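Local coordinates for regulatory protein cox (Enterobacteria phage P2, PDB 4LHF) that binds DNA and represses the phage Pc promoter, which controls the genes for the immunity repressor and the integrase, at residues T9-Y14 against E54-P60. Sequence-based numbering, arbitrary orientation.
Sequences TDAIPY and EYWVYLP
Pro13 lays the CG-CD side of its ring over one face of the Trp56 indole, a CH-pi contact in which CG stands 3.7 Å from the centroid of the six-membered ring, 6° off the ring normal. The two side chains run side by side and point the same way; chi1 of -67° in Trp56, with CG opposite the carbonyl carbon, turns the indole across the neighbouring strand. Ala11 O meets the indole edge near its plane, 3.6 Å from CE3, and Thr9 OG1 donates a hydrogen bond to that same oxygen. The two backbones pair antiparallel. Ile12 and Val57 form the hydrogen-bonded pair, Ile12 N giving to Val57 O at 3.0 Å and Val57 N to Ile12 O at 2.9 Å. Ala11 with Tyr58 and Pro13 with Trp56 are non-hydrogen-bonded pairs, and proline, lacking an N-H, fits the latter. One residue on, Tyr14 N donates a hydrogen bond to Tyr55 O, while the Tyr14 ring brings the CD2 edge to the same oxygen, 3.3 Å away. At the other end Leu59 N, in the first turn of its helix, donates to Asp10 O at 2.7 Å. Pro60 CD also packs against Asp10, 3.7 Å from CB, and sits over the centre of the Tyr58 ring. Strand 11-13 forms one edge of a three-stranded antiparallel sheet, joining the hairpin of 39-42 and 54-58 in a winged-helix-like layout; helices 14-21 and 25-34 are consistent with the helix-turn-helix of this DNA-binding protein. Ile12 and Val57 share a face covered by Phe17 of helix 14-21, Tyr14 packs on helix 25-34, and helix 59-72 leaves directly from the end of the central strand.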
loop_
_atom_site.group_PDB
_atom_site.type_symbol
_atom_site.label_atom_id
_atom_site.label_comp_id
_atom_site.label_asym_id
_atom_site.label_seq_id
_atom_site.Cartn_x
_atom_site.Cartn_y
_atom_site.Cartn_z
ATOM N N THR A 9 -4.400 -4.302 -13.656
ATOM C CA THR A 9 -2.992 -4.025 -13.410
ATOM C C THR A 9 -2.649 -4.187 -11.931
ATOM O O THR A 9 -3.334 -3.654 -11.058
ATOM C CB THR A 9 -2.581 -2.625 -13.918
ATOM O OG1 THR A 9 -1.225 -2.357 -13.539
ATOM C CG2 THR A 9 -3.491 -1.549 -13.345
ATOM N N ASP A 10 -1.589 -4.938 -11.659
ATOM C CA ASP A 10 -1.189 -5.232 -10.288
ATOM C C ASP A 10 -0.279 -4.156 -9.711
ATOM O O ASP A 10 0.152 -4.249 -8.562
ATOM C CB ASP A 10 -0.504 -6.596 -10.206
ATOM C CG ASP A 10 -1.464 -7.743 -10.447
ATOM O OD1 ASP A 10 -2.686 -7.536 -10.295
ATOM O OD2 ASP A 10 -0.998 -8.851 -10.783
ATOM N N ALA A 11 0.014 -3.137 -10.511
ATOM C CA ALA A 11 0.871 -2.051 -10.056
ATOM C C ALA A 11 0.434 -0.702 -10.605
ATOM O O ALA A 11 0.058 -0.589 -11.772
ATOM C CB ALA A 11 2.319 -2.324 -10.418
ATOM N N ILE A 12 0.479 0.322 -9.758
ATOM C CA ILE A 12 0.171 1.677 -10.213
ATOM C C ILE A 12 1.208 2.669 -9.711
ATOM O O ILE A 12 1.718 2.518 -8.607
ATOM C CB ILE A 12 -1.235 2.148 -9.769
ATOM C CG1 ILE A 12 -1.385 2.075 -8.249
ATOM C CG2 ILE A 12 -2.317 1.335 -10.461
ATOM C CD1 ILE A 12 -2.695 2.637 -7.740
ATOM N N PRO A 13 1.531 3.683 -10.529
ATOM C CA PRO A 13 2.494 4.710 -10.122
ATOM C C PRO A 13 2.084 5.316 -8.789
ATOM O O PRO A 13 0.892 5.479 -8.539
ATOM C CB PRO A 13 2.383 5.747 -11.238
ATOM C CG PRO A 13 1.961 4.961 -12.427
ATOM C CD PRO A 13 1.026 3.914 -11.893
ATOM N N TYR A 14 3.062 5.634 -7.947
ATOM C CA TYR A 14 2.791 6.028 -6.567
ATOM C C TYR A 14 1.952 7.301 -6.446
ATOM O O TYR A 14 1.369 7.568 -5.394
ATOM C CB TYR A 14 4.097 6.165 -5.776
ATOM C CG TYR A 14 4.870 7.433 -6.052
ATOM C CD1 TYR A 14 4.860 8.482 -5.144
ATOM C CD2 TYR A 14 5.618 7.578 -7.215
ATOM C CE1 TYR A 14 5.566 9.639 -5.383
ATOM C CE2 TYR A 14 6.329 8.738 -7.464
ATOM C CZ TYR A 14 6.298 9.765 -6.544
ATOM O OH TYR A 14 7.002 10.922 -6.780
ATOM N N GLU A 54 10.814 5.672 -11.651
ATOM C CA GLU A 54 9.393 5.585 -11.337
ATOM C C GLU A 54 9.121 4.582 -10.226
ATOM O O GLU A 54 9.478 3.414 -10.335
ATOM C CB GLU A 54 8.581 5.207 -12.576
ATOM C CG GLU A 54 8.324 6.354 -13.534
ATOM C CD GLU A 54 6.871 6.429 -13.965
ATOM O OE1 GLU A 54 6.015 6.756 -13.115
ATOM O OE2 GLU A 54 6.583 6.157 -15.150
ATOM N N TYR A 55 8.487 5.045 -9.155
ATOM C CA TYR A 55 8.087 4.156 -8.074
ATOM C C TYR A 55 6.652 3.687 -8.273
ATOM O O TYR A 55 5.717 4.488 -8.246
ATOM C CB TYR A 55 8.237 4.850 -6.721
ATOM C CG TYR A 55 9.602 4.679 -6.091
ATOM C CD1 TYR A 55 10.290 3.477 -6.195
ATOM C CD2 TYR A 55 10.203 5.719 -5.395
ATOM C CE1 TYR A 55 11.536 3.314 -5.621
ATOM C CE2 TYR A 55 11.450 5.565 -4.818
ATOM C CZ TYR A 55 12.111 4.361 -4.934
ATOM O OH TYR A 55 13.353 4.200 -4.363
ATOM N N TRP A 56 6.486 2.385 -8.484
ATOM C CA TRP A 56 5.163 1.801 -8.661
ATOM C C TRP A 56 4.789 0.971 -7.444
ATOM O O TRP A 56 5.569 0.147 -6.985
ATOM C CB TRP A 56 5.134 0.907 -9.901
ATOM C CG TRP A 56 5.302 1.631 -11.200
ATOM C CD1 TRP A 56 6.373 2.383 -11.590
ATOM C CD2 TRP A 56 4.382 1.646 -12.299
ATOM N NE1 TRP A 56 6.169 2.876 -12.856
ATOM C CE2 TRP A 56 4.956 2.438 -13.314
ATOM C CE3 TRP A 56 3.126 1.071 -12.519
ATOM C CZ2 TRP A 56 4.317 2.670 -14.530
ATOM C CZ3 TRP A 56 2.494 1.302 -13.729
ATOM C CH2 TRP A 56 3.089 2.095 -14.718
ATOM N N VAL A 57 3.591 1.189 -6.919
ATOM C CA VAL A 57 3.086 0.360 -5.837
ATOM C C VAL A 57 2.491 -0.929 -6.388
ATOM O O VAL A 57 1.640 -0.901 -7.289
ATOM C CB VAL A 57 2.034 1.102 -5.000
ATOM C CG1 VAL A 57 1.458 0.178 -3.941
ATOM C CG2 VAL A 57 2.649 2.335 -4.362
ATOM N N TYR A 58 2.966 -2.051 -5.850
ATOM C CA TYR A 58 2.491 -3.377 -6.221
ATOM C C TYR A 58 1.326 -3.757 -5.318
ATOM O O TYR A 58 1.504 -3.987 -4.124
ATOM C CB TYR A 58 3.625 -4.392 -6.088
ATOM C CG TYR A 58 3.325 -5.745 -6.689
ATOM C CD1 TYR A 58 3.132 -5.891 -8.055
ATOM C CD2 TYR A 58 3.256 -6.880 -5.893
ATOM C CE1 TYR A 58 2.863 -7.128 -8.610
ATOM C CE2 TYR A 58 2.991 -8.121 -6.438
ATOM C CZ TYR A 58 2.794 -8.240 -7.797
ATOM O OH TYR A 58 2.528 -9.474 -8.346
ATOM N N LEU A 59 0.136 -3.822 -5.904
ATOM C CA LEU A 59 -1.112 -3.948 -5.146
ATOM C C LEU A 59 -1.420 -5.299 -4.474
ATOM O O LEU A 59 -1.993 -5.314 -3.384
ATOM C CB LEU A 59 -2.293 -3.495 -6.010
ATOM C CG LEU A 59 -2.168 -2.050 -6.497
ATOM C CD1 LEU A 59 -3.228 -1.718 -7.534
ATOM C CD2 LEU A 59 -2.258 -1.104 -5.316
ATOM N N PRO A 60 -1.079 -6.431 -5.121
ATOM C CA PRO A 60 -1.328 -7.708 -4.436
ATOM C C PRO A 60 -0.617 -7.816 -3.090
ATOM O O PRO A 60 -1.221 -8.255 -2.111
ATOM C CB PRO A 60 -0.755 -8.738 -5.411
ATOM C CG PRO A 60 -0.915 -8.108 -6.738
ATOM C CD PRO A 60 -0.677 -6.642 -6.525
#